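Local coordinates for protein methyl-coenzyme M reductase subunit beta (Methanosarcina barkeri, PDB 1E6Y) that forms the beta subunit of methyl-coenzyme M reductase, the nickel enzyme that releases methane from methyl-coenzyme M with coenzyme B as reductant, at residues Ile191-Val196 / Pro388-Ala393; Asn203-Ser208 / Ala310-Cys315; Val354-Phe359 / Gly367-Phe372. One frame throughout, in Å; residues are numbered along the deposited sequence.

Contact 1 (191-196 with 388-393) sits in the middle of the beta subunit, about 6 Å, centre to centre, from the middle of the chain, and touches both other contacts. Contact 2 (203-208 with 310-315) is about 10 Å from it between centres, and the two touch where Ala392 CB comes 3.5 Å from Ala204 O. Contact 3 (354-359 with 367-372), about 12 Å from contact 1 between centres, is joined to it by a probable hydrogen bond from Ala193 N to Phe372 O, 2.9 Å. Contacts 2 and 3 do not meet, their nearest atoms being about 7 Å apart. Contact 3 alone reaches coenzymes M and B; contact 2 lies away from their pocket.

Contact 1. Residues Ile191-Val196 / Pro388-Ala393; sequences IMANHV and PCVCAA
Cys391 on helix 387-395 presses its thiol against Ala193 and Val196 at the start of helix 193-199, and every touch between 191-196 and 388-393 is apolar. The sulfur does most of the work. SG lies 3.6 Å from Val196 CB and 3.7 Å from Ala193 CA, entering beside two residues three apart, which sit on the same side of a helix. The Cys391 torsion sets SG beside its own backbone N and anti to the carbonyl carbon (chi1 -65°), directing it at the facing helix. Both Val196 methyls also border the sulfur, each 3.9 Å from SG.

A second, purely hydrocarbon touch comes from Val390, whose CG1 meets Ala193 CB at 3.7 Å. Alanine suits this place because its lone methyl lets the backbones close in, to 4.8 Å between the CA atoms of Ala193 and Cys391.

Polar bonds hold the short helix from other sides. The backbones of Ala193 and Asn194 bond to Phe372 and Gly370. The Asn194 side chain donates to Phe403 O and bonds to Thr408, while His195 bonds to Ser409.

With no hydrogen bond passing between the segments and all four touching residues buried, the two helices are joined here by close fit and dispersion, for which a small, polarisable thiol is well suited.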
loop_
_atom_site.group_PDB
_atom_site.type_symbol
_atom_site.label_atom_id
_atom_site.label_comp_id
_atom_site.label_asym_id
_atom_site.label_seq_id
_atom_site.Cartn_x
_atom_site.Cartn_y
_atom_site.Cartn_z
ATOM N N ILE E 191 -2.029 -16.566 -10.818
ATOM C CA ILE E 191 -2.097 -16.840 -12.252
ATOM C C ILE E 191 -3.564 -16.832 -12.666
ATOM O O ILE E 191 -4.330 -17.701 -12.249
ATOM C CB ILE E 191 -1.493 -18.232 -12.587
ATOM C CG1 ILE E 191 -0.049 -18.317 -12.084
ATOM C CG2 ILE E 191 -1.552 -18.484 -14.090
ATOM C CD1 ILE E 191 0.516 -19.716 -12.079
ATOM N N MET E 192 -3.964 -15.847 -13.466
ATOM C CA MET E 192 -5.379 -15.693 -13.789
ATOM C C MET E 192 -5.884 -16.868 -14.620
ATOM O O MET E 192 -5.128 -17.475 -15.385
ATOM C CB MET E 192 -5.643 -14.353 -14.498
ATOM C CG MET E 192 -5.551 -14.384 -16.011
ATOM S SD MET E 192 -5.662 -12.729 -16.738
ATOM C CE MET E 192 -7.293 -12.205 -16.206
ATOM N N ALA E 193 -7.121 -17.271 -14.345
ATOM C CA ALA E 193 -7.703 -18.469 -14.937
ATOM C C ALA E 193 -7.654 -18.450 -16.464
ATOM O O ALA E 193 -7.428 -19.485 -17.092
ATOM C CB ALA E 193 -9.135 -18.640 -14.457
ATOM N N ASN E 194 -7.805 -17.268 -17.056
ATOM C CA ASN E 194 -7.749 -17.136 -18.509
ATOM C C ASN E 194 -6.397 -17.559 -19.082
ATOM O O ASN E 194 -6.333 -18.092 -20.190
ATOM C CB ASN E 194 -8.060 -15.696 -18.933
ATOM C CG ASN E 194 -9.545 -15.453 -19.143
ATOM O OD1 ASN E 194 -10.357 -16.370 -19.045
ATOM N ND2 ASN E 194 -9.905 -14.208 -19.425
ATOM N N HIS E 195 -5.324 -17.304 -18.332
ATOM C CA HIS E 195 -3.976 -17.712 -18.739
ATOM C C HIS E 195 -3.885 -19.226 -18.863
ATOM O O HIS E 195 -3.389 -19.750 -19.860
ATOM C CB HIS E 195 -2.933 -17.240 -17.721
ATOM C CG HIS E 195 -2.582 -15.791 -17.832
ATOM N ND1 HIS E 195 -3.209 -14.935 -18.715
ATOM C CD2 HIS E 195 -1.662 -15.045 -17.178
ATOM C CE1 HIS E 195 -2.688 -13.729 -18.600
ATOM N NE2 HIS E 195 -1.746 -13.766 -17.673
ATOM N N VAL E 196 -4.360 -19.917 -17.830
ATOM C CA VAL E 196 -4.298 -21.372 -17.770
ATOM C C VAL E 196 -5.139 -21.997 -18.879
ATOM O O VAL E 196 -4.668 -22.884 -19.592
ATOM C CB VAL E 196 -4.780 -21.889 -16.392
ATOM C CG1 VAL E 196 -4.741 -23.412 -16.352
ATOM C CG2 VAL E 196 -3.901 -21.315 -15.287
ATOM N N PRO E 388 -8.984 -24.624 -9.986
ATOM C CA PRO E 388 -8.941 -25.560 -11.117
ATOM C C PRO E 388 -10.276 -25.703 -11.855
ATOM O O PRO E 388 -10.304 -25.784 -13.084
ATOM C CB PRO E 388 -8.501 -26.871 -10.472
ATOM C CG PRO E 388 -7.650 -26.427 -9.337
ATOM C CD PRO E 388 -8.353 -25.207 -8.788
ATOM N N CYS E 389 -11.377 -25.637 -11.110
ATOM C CA CYS E 389 -12.712 -25.654 -11.702
ATOM C C CYS E 389 -12.985 -24.398 -12.524
ATOM O O CYS E 389 -13.610 -24.463 -13.584
ATOM C CB CYS E 389 -13.773 -25.791 -10.609
ATOM S SG CYS E 389 -13.520 -27.209 -9.527
ATOM N N VAL E 390 -12.499 -23.259 -12.039
ATOM C CA VAL E 390 -12.638 -21.997 -12.760
ATOM C C VAL E 390 -11.894 -22.029 -14.098
ATOM O O VAL E 390 -12.436 -21.617 -15.119
ATOM C CB VAL E 390 -12.130 -20.812 -11.907
ATOM C CG1 VAL E 390 -12.308 -19.500 -12.658
ATOM C CG2 VAL E 390 -12.884 -20.766 -10.589
ATOM N N CYS E 391 -10.685 -22.582 -14.104
ATOM C CA CYS E 391 -9.908 -22.692 -15.334
ATOM C C CYS E 391 -10.588 -23.599 -16.354
ATOM O O CYS E 391 -10.597 -23.297 -17.550
ATOM C CB CYS E 391 -8.503 -23.211 -15.029
ATOM S SG CYS E 391 -7.518 -22.078 -14.035
ATOM N N ALA E 392 -11.172 -24.694 -15.875
ATOM C CA ALA E 392 -11.941 -25.602 -16.730
ATOM C C ALA E 392 -13.199 -24.925 -17.270
ATOM O O ALA E 392 -13.528 -25.058 -18.448
ATOM C CB ALA E 392 -12.313 -26.863 -15.956
ATOM N N ALA E 393 -13.865 -24.150 -16.417
ATOM C CA ALA E 393 -15.077 -23.428 -16.805
ATOM C C ALA E 393 -14.796 -22.424 -17.920
ATOM O O ALA E 393 -15.551 -22.324 -18.892
ATOM C CB ALA E 393 -15.657 -22.715 -15.603
#

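Contact 2. Residues Asn203-Ser208 / Ala310-Cys315; sequences NAMNAS and ATLVNC
Two helices of the alpha-helical C-terminal part of the subunit, 204-221 and 296-318, meet here at the capped N-terminus of the first. Leu312 bridges them, with Ala204 as its main partner. Its CD2 methyl comes to 3.5 Å from Ala204 CB, tighter than usual for two carbons. Its other methyl, CD1, is only loosely near the end of the methionine, with Met205 CE at 4.5 Å. The leucine must span a gap, for the CA atoms of Ala204 and Leu312 are still 7.4 Å apart, and a residue as small as alanine lets the leucine methyl come this close. Met205, the next residue, runs out extended from CG anti to the backbone N (chi1 -167°), and a final bend about its CG-SD bond places CE.

Leu396, Leu248 and Val252 also pack on Leu312, making its surroundings largely apolar, and Ala392 of helix 387-395 adds another methyl. A neighbouring subunit, gamma, closes part of the site: its Thr66 packs on both Ala204 and Leu312. The contact thus lies where the beta subunit's helices meet a partner chain, away from the coenzyme sites.

Asparagine suits the position before the helix because its short amide can turn back to an N-H of the first turn. Asn203 OD1 accepts from Asn206 N at 3.0 Å, with an N-H...O angle of 161° and the donor tilted 35° from the carbonyl plane.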
loop_
_atom_site.group_PDB
_atom_site.type_symbol
_atom_site.label_atom_id
_atom_site.label_comp_id
_atom_site.label_asym_id
_atom_site.label_seq_id
_atom_site.Cartn_x
_atom_site.Cartn_y
_atom_site.Cartn_z
ATOM N N ASN E 203 -8.765 -26.828 -23.452
ATOM C CA ASN E 203 -9.029 -28.196 -23.023
ATOM C C ASN E 203 -9.374 -28.163 -21.542
ATOM O O ASN E 203 -8.504 -27.925 -20.703
ATOM C CB ASN E 203 -7.794 -29.078 -23.252
ATOM C CG ASN E 203 -8.047 -30.545 -22.925
ATOM O OD1 ASN E 203 -8.400 -30.894 -21.799
ATOM N ND2 ASN E 203 -7.821 -31.414 -23.904
ATOM N N ALA E 204 -10.635 -28.448 -21.230
ATOM C CA ALA E 204 -11.160 -28.310 -19.873
ATOM C C ALA E 204 -10.343 -29.051 -18.813
ATOM O O ALA E 204 -9.871 -28.441 -17.851
ATOM C CB ALA E 204 -12.614 -28.764 -19.831
ATOM N N MET E 205 -10.132 -30.350 -19.007
ATOM C CA MET E 205 -9.461 -31.151 -17.989
ATOM C C MET E 205 -7.959 -30.893 -17.895
ATOM O O MET E 205 -7.370 -31.037 -16.826
ATOM C CB MET E 205 -9.714 -32.642 -18.206
ATOM C CG MET E 205 -9.313 -33.474 -16.998
ATOM S SD MET E 205 -9.646 -35.221 -17.179
ATOM C CE MET E 205 -11.416 -35.169 -17.583
ATOM N N ASN E 206 -7.339 -30.505 -19.005
ATOM C CA ASN E 206 -5.934 -30.109 -18.972
ATOM C C ASN E 206 -5.767 -28.732 -18.333
ATOM O O ASN E 206 -4.749 -28.455 -17.695
ATOM C CB ASN E 206 -5.333 -30.124 -20.382
ATOM C CG ASN E 206 -4.863 -31.509 -20.801
ATOM O OD1 ASN E 206 -4.514 -32.337 -19.958
ATOM N ND2 ASN E 206 -4.863 -31.771 -22.104
ATOM N N ALA E 207 -6.790 -27.893 -18.465
ATOM C CA ALA E 207 -6.820 -26.599 -17.787
ATOM C C ALA E 207 -6.907 -26.782 -16.273
ATOM O O ALA E 207 -6.140 -26.176 -15.522
ATOM C CB ALA E 207 -8.002 -25.765 -18.287
ATOM N N SER E 208 -7.810 -27.651 -15.827
ATOM C CA SER E 208 -7.937 -27.920 -14.400
ATOM C C SER E 208 -6.722 -28.681 -13.863
ATOM O O SER E 208 -6.290 -28.445 -12.732
ATOM C CB SER E 208 -9.235 -28.685 -14.102
ATOM O OG SER E 208 -9.346 -29.865 -14.876
ATOM N N ALA E 310 -18.924 -31.729 -11.553
ATOM C CA ALA E 310 -20.135 -30.921 -11.652
ATOM C C ALA E 310 -19.896 -29.671 -12.493
ATOM O O ALA E 310 -20.771 -29.256 -13.246
ATOM C CB ALA E 310 -20.626 -30.535 -10.262
ATOM N N THR E 311 -18.707 -29.082 -12.368
ATOM C CA THR E 311 -18.329 -27.920 -13.175
ATOM C C THR E 311 -18.286 -28.286 -14.657
ATOM O O THR E 311 -18.862 -27.589 -15.495
ATOM C CB THR E 311 -16.946 -27.362 -12.756
ATOM O OG1 THR E 311 -17.014 -26.860 -11.415
ATOM C CG2 THR E 311 -16.516 -26.236 -13.688
ATOM N N LEU E 312 -17.630 -29.398 -14.969
ATOM C CA LEU E 312 -17.519 -29.855 -16.349
ATOM C C LEU E 312 -18.888 -30.171 -16.952
ATOM O O LEU E 312 -19.151 -29.838 -18.106
ATOM C CB LEU E 312 -16.601 -31.081 -16.425
ATOM C CG LEU E 312 -15.122 -30.805 -16.129
ATOM C CD1 LEU E 312 -14.330 -32.100 -16.160
ATOM C CD2 LEU E 312 -14.571 -29.826 -17.149
ATOM N N VAL E 313 -19.794 -30.680 -16.121
ATOM C CA VAL E 313 -21.144 -31.024 -16.564
ATOM C C VAL E 313 -22.028 -29.784 -16.714
ATOM O O VAL E 313 -22.716 -29.628 -17.725
ATOM C CB VAL E 313 -21.809 -32.031 -15.587
ATOM C CG1 VAL E 313 -23.290 -32.208 -15.916
ATOM C CG2 VAL E 313 -21.095 -33.373 -15.663
ATOM N N ASN E 314 -21.966 -28.882 -15.736
ATOM C CA ASN E 314 -22.842 -27.710 -15.722
ATOM C C ASN E 314 -22.357 -26.587 -16.637
ATOM O O ASN E 314 -23.152 -25.983 -17.362
ATOM C CB ASN E 314 -23.001 -27.182 -14.294
ATOM C CG ASN E 314 -24.212 -26.280 -14.142
ATOM O OD1 ASN E 314 -25.266 -26.527 -14.732
ATOM N ND2 ASN E 314 -24.061 -25.215 -13.365
ATOM N N CYS E 315 -21.062 -26.289 -16.582
ATOM C CA CYS E 315 -20.467 -25.332 -17.511
ATOM C C CYS E 315 -20.415 -25.907 -18.921
ATOM O O CYS E 315 -20.624 -25.187 -19.898
ATOM C CB CYS E 315 -19.060 -24.945 -17.056
ATOM S SG CYS E 315 -19.041 -23.960 -15.555
#

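Contact 3. Residues Val354-Phe359 / Gly367-Phe372; sequences VGFSFF and GGPGVF. With COM (1-thioethanesulfonic acid), chain N; TP7 (Coenzyme B), chain M.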
loop_
_atom_site.group_PDB
_atom_site.type_symbol
_atom_site.label_atom_id
_atom_site.label_comp_id
_atom_site.label_asym_id
_atom_site.label_seq_id
_atom_site.Cartn_x
_atom_site.Cartn_y
_atom_site.Cartn_z
ATOM N N VAL E 354 -19.432 -18.885 -2.630
ATOM C CA VAL E 354 -20.400 -17.861 -2.232
ATOM C C VAL E 354 -19.900 -16.467 -2.625
ATOM O O VAL E 354 -20.577 -15.743 -3.359
ATOM C CB VAL E 354 -20.675 -17.907 -0.707
ATOM C CG1 VAL E 354 -21.498 -16.702 -0.279
ATOM C CG2 VAL E 354 -21.416 -19.190 -0.349
ATOM N N GLY E 355 -18.672 -16.144 -2.223
ATOM C CA GLY E 355 -18.106 -14.848 -2.556
ATOM C C GLY E 355 -17.782 -14.710 -4.032
ATOM O O GLY E 355 -17.951 -13.642 -4.620
ATOM N N PHE E 356 -17.327 -15.809 -4.628
ATOM C CA PHE E 356 -17.009 -15.870 -6.051
ATOM C C PHE E 356 -18.261 -15.625 -6.899
ATOM O O PHE E 356 -18.219 -14.837 -7.844
ATOM C CB PHE E 356 -16.372 -17.237 -6.358
ATOM C CG PHE E 356 -16.113 -17.498 -7.819
ATOM C CD1 PHE E 356 -16.164 -18.799 -8.313
ATOM C CD2 PHE E 356 -15.804 -16.464 -8.699
ATOM C CE1 PHE E 356 -15.918 -19.066 -9.658
ATOM C CE2 PHE E 356 -15.562 -16.720 -10.047
ATOM C CZ PHE E 356 -15.619 -18.023 -10.527
ATOM N N SER E 357 -19.390 -16.213 -6.504
ATOM C CA SER E 357 -20.667 -15.942 -7.173
ATOM C C SER E 357 -21.022 -14.455 -7.072
ATOM O O SER E 357 -21.267 -13.791 -8.078
ATOM C CB SER E 357 -21.793 -16.779 -6.553
ATOM O OG SER E 357 -21.595 -18.164 -6.782
ATOM N N PHE E 358 -20.970 -13.928 -5.853
ATOM C CA PHE E 358 -21.225 -12.515 -5.595
ATOM C C PHE E 358 -20.355 -11.609 -6.468
ATOM O O PHE E 358 -20.868 -10.744 -7.180
ATOM C CB PHE E 358 -20.978 -12.233 -4.111
ATOM C CG PHE E 358 -20.962 -10.774 -3.751
ATOM C CD1 PHE E 358 -22.064 -9.963 -4.008
ATOM C CD2 PHE E 358 -19.877 -10.234 -3.067
ATOM C CE1 PHE E 358 -22.084 -8.639 -3.585
ATOM C CE2 PHE E 358 -19.888 -8.908 -2.637
ATOM C CZ PHE E 358 -20.992 -8.112 -2.895
ATOM N N PHE E 359 -19.048 -11.867 -6.467
ATOM C CA PHE E 359 -18.099 -11.022 -7.187
ATOM C C PHE E 359 -17.963 -11.368 -8.666
ATOM O O PHE E 359 -17.129 -10.797 -9.366
ATOM C CB PHE E 359 -16.732 -11.065 -6.504
ATOM C CG PHE E 359 -16.600 -10.109 -5.353
ATOM C CD1 PHE E 359 -16.514 -10.577 -4.045
ATOM C CD2 PHE E 359 -16.566 -8.735 -5.576
ATOM C CE1 PHE E 359 -16.389 -9.692 -2.976
ATOM C CE2 PHE E 359 -16.444 -7.838 -4.516
ATOM C CZ PHE E 359 -16.356 -8.318 -3.212
ATOM N N GLY E 367 -15.311 -9.889 -11.541
ATOM C CA GLY E 367 -15.461 -9.906 -12.984
ATOM C C GLY E 367 -15.989 -11.252 -13.442
ATOM O O GLY E 367 -16.600 -11.979 -12.659
ATOM N N GLY E 368 -15.776 -11.574 -14.714
ATOM C CA GLY E 368 -16.067 -12.914 -15.191
ATOM C C GLY E 368 -15.091 -13.920 -14.608
ATOM O O GLY E 368 -14.037 -13.531 -14.106
ATOM N N PRO E 369 -15.416 -15.224 -14.637
ATOM C CA PRO E 369 -14.585 -16.257 -14.005
ATOM C C PRO E 369 -13.102 -16.193 -14.380
ATOM O O PRO E 369 -12.236 -16.477 -13.555
ATOM C CB PRO E 369 -15.230 -17.558 -14.476
ATOM C CG PRO E 369 -16.669 -17.195 -14.645
ATOM C CD PRO E 369 -16.648 -15.795 -15.213
ATOM N N GLY E 370 -12.816 -15.711 -15.586
ATOM C CA GLY E 370 -11.457 -15.732 -16.103
ATOM C C GLY E 370 -10.450 -14.813 -15.434
ATOM O O GLY E 370 -9.243 -15.007 -15.592
ATOM N N VAL E 371 -10.926 -13.800 -14.717
ATOM C CA VAL E 371 -10.025 -12.836 -14.083
ATOM C C VAL E 371 -9.537 -13.296 -12.710
ATOM O O VAL E 371 -8.586 -12.738 -12.160
ATOM C CB VAL E 371 -10.687 -11.437 -13.947
ATOM C CG1 VAL E 371 -11.217 -10.981 -15.295
ATOM C CG2 VAL E 371 -11.800 -11.469 -12.905
ATOM N N PHE E 372 -10.145 -14.358 -12.193
ATOM C CA PHE E 372 -9.833 -14.839 -10.854
ATOM C C PHE E 372 -8.607 -15.742 -10.820
ATOM O O PHE E 372 -8.151 -16.240 -11.851
ATOM C CB PHE E 372 -11.043 -15.564 -10.264
ATOM C CG PHE E 372 -12.194 -14.654 -9.957
ATOM C CD1 PHE E 372 -13.190 -14.429 -10.901
ATOM C CD2 PHE E 372 -12.255 -13.975 -8.745
ATOM C CE1 PHE E 372 -14.230 -13.539 -10.643
ATOM C CE2 PHE E 372 -13.290 -13.086 -8.475
ATOM C CZ PHE E 372 -14.281 -12.869 -9.426
HETATM C C1 COM N . -25.848 -6.935 -1.727
HETATM C C2 COM N . -25.313 -7.090 -3.154
HETATM S S1 COM N . -25.679 -5.227 -1.202
HETATM S S2 COM N . -25.911 -8.602 -3.921
HETATM O O1S COM N . -25.867 -9.695 -2.897
HETATM O O2S COM N . -25.010 -8.948 -5.096
HETATM O O3S COM N . -27.319 -8.402 -4.406
HETATM N N TP7 M . -13.308 -5.221 -3.490
HETATM P P TP7 M . -11.360 -6.342 -7.408
HETATM O O1P TP7 M . -11.733 -7.686 -7.893
HETATM O O2P TP7 M . -9.906 -6.258 -7.145
HETATM O O3P TP7 M . -11.786 -5.298 -8.396
HETATM O O4P TP7 M . -12.181 -6.088 -5.999
HETATM C CB TP7 M . -11.832 -6.666 -4.809
HETATM C C TP7 M . -11.006 -4.471 -4.015
HETATM O O TP7 M . -11.508 -3.452 -4.550
HETATM O OXT TP7 M . -9.786 -4.572 -3.731
HETATM C CA TP7 M . -11.958 -5.658 -3.689
HETATM C CG TP7 M . -12.750 -7.866 -4.580
HETATM O O1 TP7 M . -13.650 -6.498 -1.631
HETATM C C1 TP7 M . -13.990 -5.473 -2.287
HETATM C C2 TP7 M . -15.002 -4.597 -1.903
HETATM C C3 TP7 M . -15.741 -4.881 -0.589
HETATM C C4 TP7 M . -16.817 -3.910 -0.026
HETATM C C5 TP7 M . -18.042 -3.908 -0.982
HETATM C C6 TP7 M . -18.824 -5.256 -0.894
HETATM C C7 TP7 M . -19.252 -5.518 0.510
HETATM S S7 TP7 M . -20.178 -7.050 0.820
#
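A T-shaped aromatic pair, Phe356 against Phe372, joins the end of helix 348-358 to the loop that follows it, beside the coenzyme pocket. Phe356 turns its edge to the face of Phe372. The planes stand at 69° and the centroids are 4.8 Å apart. CD2 of Phe356 sits over the centre of the Phe372 ring, while its CE2 makes the closest approach, 3.4 Å from Phe372 CD1. Phe356 has CG anti to its backbone N, which swings the ring from the helix to the loop. At the same ring's edge Pro369 CB lies 4.0 Å from Phe356 CZ, the compact proline filling the side of the pair at the 3-10 turn. Val390 of contact 1 touches both Phe356 and Pro369.

The next two phenylalanines serve the coenzymes. Coenzyme B CG lies over one face of Phe359, towards the rim, and Phe358 CD2 over the opposite face, also near the rim. Phe358 has the coenzyme M sulfonate oxygen O2S at its ring edge, 3.3 Å from CD1, and the coenzyme B thiol S7 3.9 Å from CE2. Flat apolar rings suit a pocket for this methyl and thiol. Gly366, just before the loop segment, donates its backbone N to coenzyme B.

A backbone hydrogen bond closes the loop between residues 359 and 367. Glycine suits position 367, whose backbone angles (phi 149°, psi -159°) would jam a side chain against the preceding carbonyl oxygen. Gly367 N donates to Phe359 O at 3.0 Å, while CZ of Phe372 approaches the same Phe359 O at 3.5 Å, placing the oxygen at that ring's edge.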